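Local structure of 2-polyprenyl-6-methoxyphenol hydroxylase-like FAD-dependent oxidoreductase (Streptomyces sp. NRRL 11266, 6UI5) at residues A[181-186]-A[258-263]; A[186-191]-A[209-214]; A[405-410]-A[472-477]; A[431-436]-A[464-469]. The protein binds flavin-adenine dinucleotide and belongs to the FAD-dependent oxidoreductases, joining a Rossmann-type FAD-binding domain to a C-terminal domain of the thioredoxin clan. One frame throughout, in Å; residues are numbered along the deposited sequence.

The four contacts form two pairs in different domains. Contacts 1 and 2 lie in the FAD-binding domain and reach the same antiparallel sheet. They share Ile186, and their centres are 13 Å apart. Contact 1 is the one beside the cofactor: the side chain of Val181 comes within about 3 Å of FAD. Contacts 3 and 4 lie in the C-terminal domain, with centres 9 Å apart. Strands 465-468 and 474-477 are neighbours there, and a probable hydrogen bond of 2.7 Å joins Leu467 N to Trp476 O. The two pairs do not touch. The centres of contacts 1 and 4 are 48 Å apart, on opposite sides of the chain's centre.

Contact 1 (A[181-186]-A[258-263]); sequences VGDVAI and AHWLQH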
loop_
_atom_site.group_PDB
_atom_site.type_symbol
_atom_site.label_atom_id
_atom_site.label_comp_id
_atom_site.label_asym_id
_atom_site.label_seq_id
_atom_site.Cartn_x
_atom_site.Cartn_y
_atom_site.Cartn_z
ATOM N N VAL A 181 -23.395 -16.328 -11.786
ATOM C CA VAL A 181 -23.272 -17.120 -10.574
ATOM C C VAL A 181 -24.565 -17.910 -10.442
ATOM O O VAL A 181 -25.573 -17.576 -11.059
ATOM C CB VAL A 181 -23.021 -16.217 -9.338
ATOM C CG1 VAL A 181 -24.220 -15.314 -9.101
ATOM C CG2 VAL A 181 -22.711 -17.036 -8.083
ATOM N N GLY A 182 -24.522 -18.975 -9.652
ATOM C CA GLY A 182 -25.681 -19.791 -9.371
ATOM C C GLY A 182 -25.267 -21.246 -9.299
ATOM O O GLY A 182 -24.083 -21.563 -9.236
ATOM N N ASP A 183 -26.275 -22.130 -9.318
ATOM C CA ASP A 183 -26.074 -23.573 -9.216
ATOM C C ASP A 183 -26.608 -24.288 -10.456
ATOM O O ASP A 183 -27.814 -24.267 -10.733
ATOM C CB ASP A 183 -26.727 -24.140 -7.961
ATOM C CG ASP A 183 -26.440 -23.283 -6.714
ATOM O OD1 ASP A 183 -25.352 -23.468 -6.127
ATOM O OD2 ASP A 183 -27.304 -22.479 -6.294
ATOM N N VAL A 184 -25.719 -24.919 -11.190
ATOM C CA VAL A 184 -26.090 -25.847 -12.248
ATOM C C VAL A 184 -26.263 -27.233 -11.645
ATOM O O VAL A 184 -25.600 -27.597 -10.675
ATOM C CB VAL A 184 -25.034 -25.860 -13.378
ATOM C CG1 VAL A 184 -24.794 -24.460 -13.898
ATOM C CG2 VAL A 184 -23.737 -26.508 -12.882
ATOM N N ALA A 185 -27.174 -28.016 -12.208
ATOM C CA ALA A 185 -27.080 -29.452 -12.030
ATOM C C ALA A 185 -26.209 -30.023 -13.130
ATOM O O ALA A 185 -26.242 -29.577 -14.277
ATOM C CB ALA A 185 -28.437 -30.139 -12.032
ATOM N N ILE A 186 -25.403 -31.002 -12.754
ATOM C CA ILE A 186 -24.299 -31.448 -13.580
ATOM C C ILE A 186 -23.669 -32.594 -12.813
ATOM O O ILE A 186 -23.565 -32.544 -11.581
ATOM C CB ILE A 186 -23.315 -30.290 -13.873
ATOM C CG1 ILE A 186 -22.442 -30.613 -15.072
ATOM C CG2 ILE A 186 -22.449 -29.971 -12.677
ATOM C CD1 ILE A 186 -23.254 -31.097 -16.180
ATOM N N ALA A 258 -30.182 -25.969 -15.055
ATOM C CA ALA A 258 -29.836 -24.799 -14.249
ATOM C C ALA A 258 -30.947 -24.531 -13.239
ATOM O O ALA A 258 -32.100 -24.285 -13.628
ATOM C CB ALA A 258 -29.604 -23.572 -15.129
ATOM N N HIS A 259 -30.607 -24.587 -11.944
ATOM C CA HIS A 259 -31.600 -24.292 -10.912
ATOM C C HIS A 259 -31.849 -22.794 -10.822
ATOM O O HIS A 259 -32.996 -22.341 -10.727
ATOM C CB HIS A 259 -31.142 -24.839 -9.560
ATOM C CG HIS A 259 -30.701 -26.266 -9.611
ATOM N ND1 HIS A 259 -31.595 -27.314 -9.665
ATOM C CD2 HIS A 259 -29.466 -26.820 -9.641
ATOM C CE1 HIS A 259 -30.929 -28.454 -9.717
ATOM N NE2 HIS A 259 -29.635 -28.182 -9.701
ATOM N N TRP A 260 -30.774 -22.017 -10.852
ATOM C CA TRP A 260 -30.816 -20.563 -10.856
ATOM C C TRP A 260 -29.419 -20.078 -11.229
ATOM O O TRP A 260 -28.438 -20.542 -10.665
ATOM C CB TRP A 260 -31.271 -19.989 -9.497
ATOM C CG TRP A 260 -30.267 -20.156 -8.373
ATOM C CD1 TRP A 260 -30.123 -21.242 -7.562
ATOM C CD2 TRP A 260 -29.259 -19.207 -7.954
ATOM N NE1 TRP A 260 -29.102 -21.033 -6.665
ATOM C CE2 TRP A 260 -28.554 -19.795 -6.882
ATOM C CE3 TRP A 260 -28.892 -17.920 -8.376
ATOM C CZ2 TRP A 260 -27.492 -19.145 -6.220
ATOM C CZ3 TRP A 260 -27.813 -17.262 -7.706
ATOM C CH2 TRP A 260 -27.139 -17.886 -6.648
ATOM N N LEU A 261 -29.340 -19.173 -12.193
ATOM C CA LEU A 261 -28.116 -18.465 -12.497
ATOM C C LEU A 261 -28.483 -16.999 -12.707
ATOM O O LEU A 261 -29.656 -16.659 -12.884
ATOM C CB LEU A 261 -27.401 -19.065 -13.716
ATOM C CG LEU A 261 -26.979 -20.535 -13.800
ATOM C CD1 LEU A 261 -26.077 -20.685 -15.057
ATOM C CD2 LEU A 261 -26.275 -21.073 -12.520
ATOM N N GLN A 262 -27.485 -16.115 -12.600
ATOM C CA GLN A 262 -27.760 -14.683 -12.624
ATOM C C GLN A 262 -26.607 -13.934 -13.267
ATOM O O GLN A 262 -25.452 -14.164 -12.902
ATOM C CB GLN A 262 -27.987 -14.113 -11.212
ATOM C CG GLN A 262 -29.115 -14.727 -10.390
ATOM C CD GLN A 262 -30.221 -13.749 -10.074
ATOM O OE1 GLN A 262 -30.752 -13.064 -10.974
ATOM N NE2 GLN A 262 -30.597 -13.677 -8.787
ATOM N N HIS A 263 -26.919 -13.011 -14.180
ATOM C CA HIS A 263 -25.967 -11.963 -14.529
ATOM C C HIS A 263 -25.728 -11.048 -13.326
ATOM O O HIS A 263 -26.660 -10.716 -12.583
ATOM C CB HIS A 263 -26.478 -11.150 -15.706
ATOM C CG HIS A 263 -26.596 -11.957 -16.958
ATOM N ND1 HIS A 263 -25.524 -12.649 -17.488
ATOM C CD2 HIS A 263 -27.661 -12.225 -17.756
ATOM C CE1 HIS A 263 -25.926 -13.304 -18.564
ATOM N NE2 HIS A 263 -27.214 -13.057 -18.750
#
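The indole of Trp260 lies flat over the backbone of Gly182. Its CG sits between the backbone N and the carbonyl carbon (chi1 70°), which folds the ring back across the neighbouring strand. Gly182 CA is 3.5 Å from the centroid of the six-membered ring, 6° off the normal, so this is a CH-pi contact over a face. A side chain on Gly182 would run into Trp260 O and Leu261 CD2, and its backbone angles by themselves call for glycine. The Asp183 carboxylate crosses the indole obliquely, with the two planes 70° apart. Asp183 OD1 forms a salt bridge with Arg218, so the acid is paired beyond this contact. The ring of His259 lies alongside Ala185, with NE2 3.3 Å from Ala185 CB. Leu261 reaches back with CD2, which meets Val184 CG1 at 3.9 Å. Helix 238-249 covers this apolar pair.

The backbones run antiparallel. Val181 and Gln262 pair through two bonds, and Gln262 N to Val181 O measures 2.9 Å. Asp183 N gives a 3.0 Å bond to Trp260 O, nearly along the C=O axis. The register then shifts by one residue at a beta bulge. Here His259 N bonds to Asp183 O at 3.1 Å, while Val184 pairs with Ala258.

Chemically, the contact is an antiparallel ladder broken by a bulge, with the Trp260 ring over Gly182 CA. Arg218 probably stabilises the charged form of Asp183. Val181, at one end of the ladder, lines the FAD pocket, so the pairing probably helps to fix this strand beside the cofactor.

Contact 2 (A[186-191]-A[209-214]); sequences INREDV and GAPLSP
Arg188 O is the best-held polar atom, gripped by one backbone bond within its own segment. Val191 N donates to it over 3.1 Å and closes a type II beta turn from Arg188 to Val191. Asp190 occupies the third position of the turn with a positive phi of 71°. Asn187 OD1 accepts a weak bond from Arg188 N.

Across the contact, the Arg188 side chain does most of the touching. CG is anti to the backbone N (chi1 178°), which sends the chain out over the two prolines. Its methylene CD rests on Pro211 CB at 3.5 Å, and the two side chains cross at about a right angle. Further out the chain bends at chi3. The guanidinium then meets Pro214 edge-on: NH2 is 3.6 Å from Pro214 CG. At the root of the side chain, Arg188 CB lies 3.2 Å from Pro214 O. The meeting is thus van der Waals packing of the Arg188 methylenes and guanidinium edge on the two prolines.

Ile186 carries a backbone bond to Asp215, which ties the start of the turn segment to the chain just past Pro214. The arrangement is a surface contact of a type II turn with the outgoing end of strand 206-211, at the margin of the antiparallel sheet.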
loop_
_atom_site.group_PDB
_atom_site.type_symbol
_atom_site.label_atom_id
_atom_site.label_comp_id
_atom_site.label_asym_id
_atom_site.label_seq_id
_atom_site.Cartn_x
_atom_site.Cartn_y
_atom_site.Cartn_z
ATOM N N ILE A 186 -25.403 -31.002 -12.754
ATOM C CA ILE A 186 -24.299 -31.448 -13.580
ATOM C C ILE A 186 -23.669 -32.594 -12.813
ATOM O O ILE A 186 -23.565 -32.544 -11.581
ATOM C CB ILE A 186 -23.315 -30.290 -13.873
ATOM C CG1 ILE A 186 -22.442 -30.613 -15.072
ATOM C CG2 ILE A 186 -22.449 -29.971 -12.677
ATOM C CD1 ILE A 186 -23.254 -31.097 -16.180
ATOM N N ASN A 187 -23.320 -33.665 -13.519
ATOM C CA ASN A 187 -22.599 -34.770 -12.910
ATOM C C ASN A 187 -21.420 -34.202 -12.118
ATOM O O ASN A 187 -21.056 -33.037 -12.301
ATOM C CB ASN A 187 -22.171 -35.743 -14.019
ATOM C CG ASN A 187 -21.719 -37.083 -13.495
ATOM O OD1 ASN A 187 -21.753 -37.344 -12.294
ATOM N ND2 ASN A 187 -21.299 -37.954 -14.406
ATOM N N ARG A 188 -20.807 -34.975 -11.226
ATOM C CA ARG A 188 -19.600 -34.499 -10.559
ATOM C C ARG A 188 -18.371 -35.276 -11.004
ATOM O O ARG A 188 -17.465 -34.701 -11.616
ATOM C CB ARG A 188 -19.752 -34.552 -9.030
ATOM C CG ARG A 188 -18.505 -34.106 -8.257
ATOM C CD ARG A 188 -18.872 -33.531 -6.888
ATOM N NE ARG A 188 -17.879 -33.832 -5.854
ATOM C CZ ARG A 188 -18.153 -34.439 -4.700
ATOM N NH1 ARG A 188 -17.179 -34.673 -3.826
ATOM N NH2 ARG A 188 -19.397 -34.805 -4.412
ATOM N N GLU A 189 -18.333 -36.581 -10.724
ATOM C CA GLU A 189 -17.180 -37.419 -11.030
ATOM C C GLU A 189 -16.751 -37.249 -12.478
ATOM O O GLU A 189 -17.417 -37.733 -13.401
ATOM C CB GLU A 189 -17.479 -38.892 -10.726
ATOM C CG GLU A 189 -17.181 -39.317 -9.284
ATOM C CD GLU A 189 -15.762 -39.836 -9.087
ATOM O OE1 GLU A 189 -15.597 -40.878 -8.417
ATOM O OE2 GLU A 189 -14.813 -39.208 -9.602
ATOM N N ASP A 190 -15.658 -36.511 -12.667
ATOM C CA ASP A 190 -14.937 -36.385 -13.928
ATOM C C ASP A 190 -15.696 -35.582 -14.979
ATOM O O ASP A 190 -15.432 -35.721 -16.177
ATOM C CB ASP A 190 -14.557 -37.761 -14.485
ATOM C CG ASP A 190 -13.117 -37.819 -14.956
ATOM O OD1 ASP A 190 -12.803 -38.680 -15.810
ATOM O OD2 ASP A 190 -12.305 -36.997 -14.472
ATOM N N VAL A 191 -16.633 -34.739 -14.560
ATOM C CA VAL A 191 -17.241 -33.747 -15.436
ATOM C C VAL A 191 -16.972 -32.419 -14.742
ATOM O O VAL A 191 -17.711 -31.436 -14.867
ATOM C CB VAL A 191 -18.726 -34.062 -15.651
ATOM C CG1 VAL A 191 -19.319 -34.158 -14.352
ATOM C CG2 VAL A 191 -19.420 -33.015 -16.486
ATOM N N GLY A 209 -15.423 -23.080 -9.666
ATOM C CA GLY A 209 -16.372 -24.174 -9.701
ATOM C C GLY A 209 -16.320 -24.995 -8.429
ATOM O O GLY A 209 -15.304 -25.635 -8.137
ATOM N N ALA A 210 -17.409 -24.991 -7.662
ATOM C CA ALA A 210 -17.454 -25.650 -6.360
ATOM C C ALA A 210 -18.703 -26.515 -6.281
ATOM O O ALA A 210 -19.827 -25.994 -6.437
ATOM C CB ALA A 210 -17.440 -24.631 -5.220
ATOM N N PRO A 211 -18.576 -27.808 -6.041
ATOM C CA PRO A 211 -19.758 -28.665 -5.982
ATOM C C PRO A 211 -20.338 -28.715 -4.580
ATOM O O PRO A 211 -19.638 -28.570 -3.579
ATOM C CB PRO A 211 -19.210 -30.035 -6.411
ATOM C CG PRO A 211 -17.791 -29.765 -6.918
ATOM C CD PRO A 211 -17.343 -28.594 -6.120
ATOM N N LEU A 212 -21.653 -28.913 -4.526
ATOM C CA LEU A 212 -22.371 -28.965 -3.258
ATOM C C LEU A 212 -22.703 -30.409 -2.903
ATOM O O LEU A 212 -22.193 -30.950 -1.917
ATOM C CB LEU A 212 -23.645 -28.118 -3.324
ATOM C CG LEU A 212 -23.501 -26.591 -3.365
ATOM C CD1 LEU A 212 -23.135 -26.129 -4.747
ATOM C CD2 LEU A 212 -24.786 -25.917 -2.912
ATOM N N SER A 213 -23.570 -31.023 -3.690
ATOM C CA SER A 213 -23.828 -32.449 -3.699
ATOM C C SER A 213 -23.223 -33.035 -4.969
ATOM O O SER A 213 -22.773 -32.293 -5.849
ATOM C CB SER A 213 -25.339 -32.715 -3.628
ATOM O OG SER A 213 -26.005 -32.242 -4.785
ATOM N N PRO A 214 -23.164 -34.366 -5.100
ATOM C CA PRO A 214 -22.541 -34.944 -6.303
ATOM C C PRO A 214 -23.286 -34.655 -7.597
ATOM O O PRO A 214 -22.841 -35.105 -8.660
ATOM C CB PRO A 214 -22.526 -36.449 -5.998
ATOM C CG PRO A 214 -22.570 -36.529 -4.513
ATOM C CD PRO A 214 -23.466 -35.408 -4.102
#

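Contact 3 (A[405-410]-A[472-477]); sequences RRLPKV and GCVAWH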
loop_
_atom_site.group_PDB
_atom_site.type_symbol
_atom_site.label_atom_id
_atom_site.label_comp_id
_atom_site.label_asym_id
_atom_site.label_seq_id
_atom_site.Cartn_x
_atom_site.Cartn_y
_atom_site.Cartn_z
ATOM N N ARG A 405 -13.260 -3.481 20.368
ATOM C CA ARG A 405 -13.317 -4.722 19.597
ATOM C C ARG A 405 -13.962 -5.837 20.384
ATOM O O ARG A 405 -13.953 -5.845 21.615
ATOM C CB ARG A 405 -11.933 -5.188 19.148
ATOM C CG ARG A 405 -11.334 -4.101 18.327
ATOM C CD ARG A 405 -10.266 -4.500 17.420
ATOM N NE ARG A 405 -9.172 -3.559 17.637
ATOM C CZ ARG A 405 -8.115 -3.444 16.853
ATOM N NH1 ARG A 405 -7.156 -2.554 17.142
ATOM N NH2 ARG A 405 -8.027 -4.199 15.760
ATOM N N ARG A 406 -14.539 -6.773 19.652
ATOM C CA ARG A 406 -15.032 -7.984 20.279
ATOM C C ARG A 406 -13.842 -8.840 20.700
ATOM O O ARG A 406 -12.827 -8.920 20.001
ATOM C CB ARG A 406 -15.967 -8.751 19.320
ATOM C CG ARG A 406 -17.357 -8.061 19.069
ATOM C CD ARG A 406 -18.126 -8.752 17.940
ATOM N NE ARG A 406 -17.129 -9.228 17.004
ATOM C CZ ARG A 406 -16.831 -8.627 15.874
ATOM N NH1 ARG A 406 -17.518 -7.549 15.504
ATOM N NH2 ARG A 406 -15.861 -9.119 15.109
ATOM N N LEU A 407 -13.977 -9.487 21.847
ATOM C CA LEU A 407 -12.896 -10.246 22.442
ATOM C C LEU A 407 -12.507 -11.483 21.613
ATOM O O LEU A 407 -13.291 -11.977 20.785
ATOM C CB LEU A 407 -13.314 -10.682 23.836
ATOM C CG LEU A 407 -13.296 -9.547 24.843
ATOM C CD1 LEU A 407 -13.966 -10.055 26.105
ATOM C CD2 LEU A 407 -11.826 -9.147 25.120
ATOM N N PRO A 408 -11.304 -12.021 21.850
ATOM C CA PRO A 408 -10.888 -13.263 21.180
ATOM C C PRO A 408 -11.599 -14.501 21.714
ATOM O O PRO A 408 -12.189 -14.512 22.802
ATOM C CB PRO A 408 -9.382 -13.343 21.470
ATOM C CG PRO A 408 -8.986 -11.961 21.928
ATOM C CD PRO A 408 -10.193 -11.392 22.593
ATOM N N LYS A 409 -11.521 -15.572 20.920
ATOM C CA LYS A 409 -12.275 -16.784 21.225
ATOM C C LYS A 409 -11.611 -17.505 22.389
ATOM O O LYS A 409 -10.715 -18.332 22.195
ATOM C CB LYS A 409 -12.384 -17.688 19.986
ATOM C CG LYS A 409 -13.019 -19.053 20.240
ATOM C CD LYS A 409 -13.470 -19.752 18.965
ATOM C CE LYS A 409 -14.893 -19.358 18.595
ATOM N NZ LYS A 409 -15.727 -20.557 18.203
ATOM N N VAL A 410 -12.013 -17.175 23.605
ATOM C CA VAL A 410 -11.410 -17.786 24.781
ATOM C C VAL A 410 -12.518 -18.416 25.594
ATOM O O VAL A 410 -13.661 -17.950 25.591
ATOM C CB VAL A 410 -10.591 -16.791 25.658
ATOM C CG1 VAL A 410 -9.298 -16.382 24.957
ATOM C CG2 VAL A 410 -11.415 -15.557 26.041
ATOM N N GLY A 472 -20.948 -6.682 21.728
ATOM C CA GLY A 472 -19.695 -7.364 22.001
ATOM C C GLY A 472 -18.454 -6.492 22.112
ATOM O O GLY A 472 -17.371 -7.023 22.417
ATOM N N CYS A 473 -18.559 -5.187 21.862
ATOM C CA CYS A 473 -17.372 -4.344 21.772
ATOM C C CYS A 473 -16.918 -3.931 23.169
ATOM O O CYS A 473 -17.750 -3.567 24.018
ATOM C CB CYS A 473 -17.645 -3.090 20.919
ATOM S SG CYS A 473 -18.098 -3.392 19.160
ATOM N N VAL A 474 -15.602 -4.001 23.400
ATOM C CA VAL A 474 -15.011 -3.625 24.691
ATOM C C VAL A 474 -15.060 -2.108 24.850
ATOM O O VAL A 474 -14.293 -1.387 24.202
ATOM C CB VAL A 474 -13.570 -4.100 24.820
ATOM C CG1 VAL A 474 -12.975 -3.492 26.128
ATOM C CG2 VAL A 474 -13.493 -5.578 24.820
ATOM N N ALA A 475 -15.906 -1.615 25.748
ATOM C CA ALA A 475 -15.925 -0.182 25.996
ATOM C C ALA A 475 -15.051 0.226 27.174
ATOM O O ALA A 475 -14.828 1.421 27.375
ATOM C CB ALA A 475 -17.365 0.292 26.233
ATOM N N TRP A 476 -14.535 -0.733 27.939
ATOM C CA TRP A 476 -13.760 -0.432 29.135
ATOM C C TRP A 476 -13.108 -1.710 29.631
ATOM O O TRP A 476 -13.706 -2.793 29.560
ATOM C CB TRP A 476 -14.641 0.157 30.251
ATOM C CG TRP A 476 -13.976 0.274 31.616
ATOM C CD1 TRP A 476 -13.415 1.404 32.165
ATOM C CD2 TRP A 476 -13.837 -0.754 32.605
ATOM N NE1 TRP A 476 -12.937 1.137 33.419
ATOM C CE2 TRP A 476 -13.176 -0.177 33.717
ATOM C CE3 TRP A 476 -14.212 -2.100 32.664
ATOM C CZ2 TRP A 476 -12.870 -0.905 34.874
ATOM C CZ3 TRP A 476 -13.906 -2.823 33.808
ATOM C CH2 TRP A 476 -13.244 -2.222 34.904
ATOM N N HIS A 477 -11.903 -1.564 30.154
ATOM C CA HIS A 477 -11.223 -2.637 30.866
ATOM C C HIS A 477 -10.153 -2.007 31.765
ATOM O O HIS A 477 -9.783 -0.845 31.584
ATOM C CB HIS A 477 -10.643 -3.636 29.871
ATOM C CG HIS A 477 -9.437 -3.129 29.148
ATOM N ND1 HIS A 477 -8.294 -2.715 29.804
ATOM C CD2 HIS A 477 -9.195 -2.960 27.824
ATOM C CE1 HIS A 477 -7.400 -2.317 28.917
ATOM N NE2 HIS A 477 -7.917 -2.464 27.708
HETATM O O HOH W 1 -16.139 -9.265 23.096
#
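Val474 CG1 is anti to the backbone N (chi1 172°), which leaves CG2 beside that N and turned to segment 405-410. Leu407 CG is anti to its carbonyl carbon (chi1 -74°), and the branch reaches back toward the valine. The setting is strand 474-477, one of the two outermost strands within this chain of the mixed sheet in the thioredoxin-like C-terminal domain. Leu407 CD2 meets Val474 CG2 at 4.0 Å, and the two side chains cross at about a right angle. Leu468 of the adjoining strand touches both.

One direct hydrogen bond joins the backbones. Val474 N donates to Arg405 O over 3.1 Å, and the donor stands above the carbonyl plane. Val474 CG2 lies 3.2 Å from the same oxygen. Beside it, Arg406 CA approaches Gly472 O at 3.3 Å in a fairly straight CA-H...O contact. Arg406 CG packs against the Gly472 backbone, where phi is positive.

Both arginine ends point to other partners: Arg405 pairs with Glu377 and Arg406 with Glu52. They link this edge of the C-terminal domain to the rest of the chain. A water closes the contact, accepting from Leu407 N at 2.5 Å and donating to Gly472 O at 2.6 Å.

Contact 4 (A[431-436]-A[464-469]); sequences VLLDLS and GTLLLR
Four backbone hydrogen bonds join strands 431-434 and 465-468, which run antiparallel, and a fifth follows just past their ends. Val431 and Leu468 exchange two. The bond from Leu468 N to Val431 O is short, 2.5 Å, and almost straight at 176°. In the other, Val431 N meets a lone pair of Leu468 O. Leu433 and Leu466 exchange the next two, with Leu433 N 2.6 Å from Leu466 O. The fifth runs from Leu435 N to Gly464 O at 2.8 Å.

Side chains pack on both faces. On one, Val431 CB meets Leu468 CD1 at 3.9 Å. Further along this side, Leu435 and Leu466 cross obliquely, their CD1 tips 3.8 Å apart. On the opposite face, Leu432 CD1 touches Leu467 CD1 at 4.2 Å, the two chains about at right angles. Both leucines have CG anti to the backbone N. Thr465 CG2 lies on this side too, 3.3 Å from Leu433 O.

Asp434 probably helps to fix the turn that leaves its strand. Its OD1 takes two bonds, from Ser436 N in an Asx turn and from Ser436 OG, both from above the carboxylate plane. OD2 is held by a salt bridge to Arg455 and by Ala441 N, which should favour the charged form. Thr465 OG1 is hydrogen-bonded to Asp478 OD2.

Farther out, strand 451-455 flanks strand 430-434, and strand 474-477 flanks strand 465-468. Helix 484-495 covers the Leu432 and Leu467 face. A mixed four-stranded sheet with this final beta-beta-alpha unit is typical of the thioredoxin fold.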
loop_
_atom_site.group_PDB
_atom_site.type_symbol
_atom_site.label_atom_id
_atom_site.label_comp_id
_atom_site.label_asym_id
_atom_site.label_seq_id
_atom_site.Cartn_x
_atom_site.Cartn_y
_atom_site.Cartn_z
ATOM N N VAL A 431 -22.274 -6.757 28.976
ATOM C CA VAL A 431 -21.656 -7.666 29.934
ATOM C C VAL A 431 -20.526 -6.943 30.673
ATOM O O VAL A 431 -19.694 -6.271 30.051
ATOM C CB VAL A 431 -21.134 -8.952 29.271
ATOM C CG1 VAL A 431 -20.651 -9.961 30.353
ATOM C CG2 VAL A 431 -22.239 -9.593 28.470
ATOM N N LEU A 432 -20.511 -7.093 32.004
ATOM C CA LEU A 432 -19.365 -6.758 32.844
ATOM C C LEU A 432 -18.659 -8.071 33.139
ATOM O O LEU A 432 -19.136 -8.868 33.951
ATOM C CB LEU A 432 -19.791 -6.067 34.140
ATOM C CG LEU A 432 -18.564 -5.612 34.948
ATOM C CD1 LEU A 432 -18.120 -4.156 34.640
ATOM C CD2 LEU A 432 -18.765 -5.823 36.447
ATOM N N LEU A 433 -17.522 -8.296 32.486
ATOM C CA LEU A 433 -16.716 -9.480 32.757
ATOM C C LEU A 433 -15.818 -9.233 33.957
ATOM O O LEU A 433 -14.963 -8.340 33.920
ATOM C CB LEU A 433 -15.861 -9.835 31.548
ATOM C CG LEU A 433 -16.422 -10.952 30.694
ATOM C CD1 LEU A 433 -15.319 -11.527 29.835
ATOM C CD2 LEU A 433 -17.006 -12.019 31.591
ATOM N N ASP A 434 -15.999 -10.017 35.017
ATOM C CA ASP A 434 -15.111 -9.981 36.186
ATOM C C ASP A 434 -14.333 -11.287 36.157
ATOM O O ASP A 434 -14.807 -12.315 36.632
ATOM C CB ASP A 434 -15.899 -9.794 37.485
ATOM C CG ASP A 434 -15.029 -9.937 38.764
ATOM O OD1 ASP A 434 -13.777 -10.057 38.699
ATOM O OD2 ASP A 434 -15.620 -9.916 39.871
ATOM N N LEU A 435 -13.141 -11.246 35.560
ATOM C CA LEU A 435 -12.234 -12.388 35.497
ATOM C C LEU A 435 -11.283 -12.480 36.717
ATOM O O LEU A 435 -10.212 -13.115 36.632
ATOM C CB LEU A 435 -11.425 -12.336 34.197
ATOM C CG LEU A 435 -12.186 -12.051 32.891
ATOM C CD1 LEU A 435 -11.283 -12.096 31.654
ATOM C CD2 LEU A 435 -13.366 -13.003 32.713
ATOM N N SER A 436 -11.646 -11.887 37.863
ATOM C CA SER A 436 -10.726 -11.902 38.997
ATOM C C SER A 436 -10.530 -13.306 39.533
ATOM O O SER A 436 -9.429 -13.664 39.963
ATOM C CB SER A 436 -11.235 -11.004 40.115
ATOM O OG SER A 436 -12.488 -11.464 40.588
ATOM N N GLY A 464 -8.207 -8.056 34.119
ATOM C CA GLY A 464 -9.012 -8.668 35.159
ATOM C C GLY A 464 -10.484 -8.346 35.069
ATOM O O GLY A 464 -11.317 -9.145 35.515
ATOM N N THR A 465 -10.833 -7.192 34.490
ATOM C CA THR A 465 -12.221 -6.752 34.365
ATOM C C THR A 465 -12.437 -6.159 32.973
ATOM O O THR A 465 -11.516 -5.591 32.379
ATOM C CB THR A 465 -12.573 -5.723 35.474
ATOM O OG1 THR A 465 -11.821 -6.019 36.670
ATOM C CG2 THR A 465 -14.085 -5.721 35.810
ATOM N N LEU A 466 -13.654 -6.300 32.441
ATOM C CA LEU A 466 -13.967 -5.737 31.123
ATOM C C LEU A 466 -15.455 -5.438 31.056
ATOM O O LEU A 466 -16.281 -6.118 31.685
ATOM C CB LEU A 466 -13.584 -6.658 29.942
ATOM C CG LEU A 466 -12.148 -7.224 29.769
ATOM C CD1 LEU A 466 -11.989 -8.606 30.379
ATOM C CD2 LEU A 466 -11.640 -7.248 28.351
ATOM N N LEU A 467 -15.796 -4.407 30.295
ATOM C CA LEU A 467 -17.190 -4.072 30.042
ATOM C C LEU A 467 -17.479 -4.212 28.550
ATOM O O LEU A 467 -16.779 -3.615 27.720
ATOM C CB LEU A 467 -17.506 -2.665 30.522
ATOM C CG LEU A 467 -18.897 -2.109 30.244
ATOM C CD1 LEU A 467 -19.989 -2.700 31.186
ATOM C CD2 LEU A 467 -18.843 -0.554 30.306
ATOM N N LEU A 468 -18.480 -5.023 28.208
ATOM C CA LEU A 468 -18.837 -5.239 26.806
ATOM C C LEU A 468 -20.151 -4.546 26.517
ATOM O O LEU A 468 -21.123 -4.700 27.271
ATOM C CB LEU A 468 -18.964 -6.723 26.474
ATOM C CG LEU A 468 -17.796 -7.590 26.926
ATOM C CD1 LEU A 468 -18.155 -9.085 26.735
ATOM C CD2 LEU A 468 -16.503 -7.219 26.193
ATOM N N ARG A 469 -20.167 -3.760 25.454
ATOM C CA ARG A 469 -21.429 -3.277 24.918
ATOM C C ARG A 469 -22.253 -4.411 24.303
ATOM O O ARG A 469 -21.724 -5.480 23.975
ATOM C CB ARG A 469 -21.190 -2.195 23.874
ATOM C CG ARG A 469 -20.025 -1.248 24.198
ATOM C CD ARG A 469 -20.092 -0.091 23.236
ATOM N NE ARG A 469 -20.411 -0.544 21.862
ATOM C CZ ARG A 469 -20.286 0.201 20.766
ATOM N NH1 ARG A 469 -19.869 1.482 20.841
ATOM N NH2 ARG A 469 -20.593 -0.324 19.585
#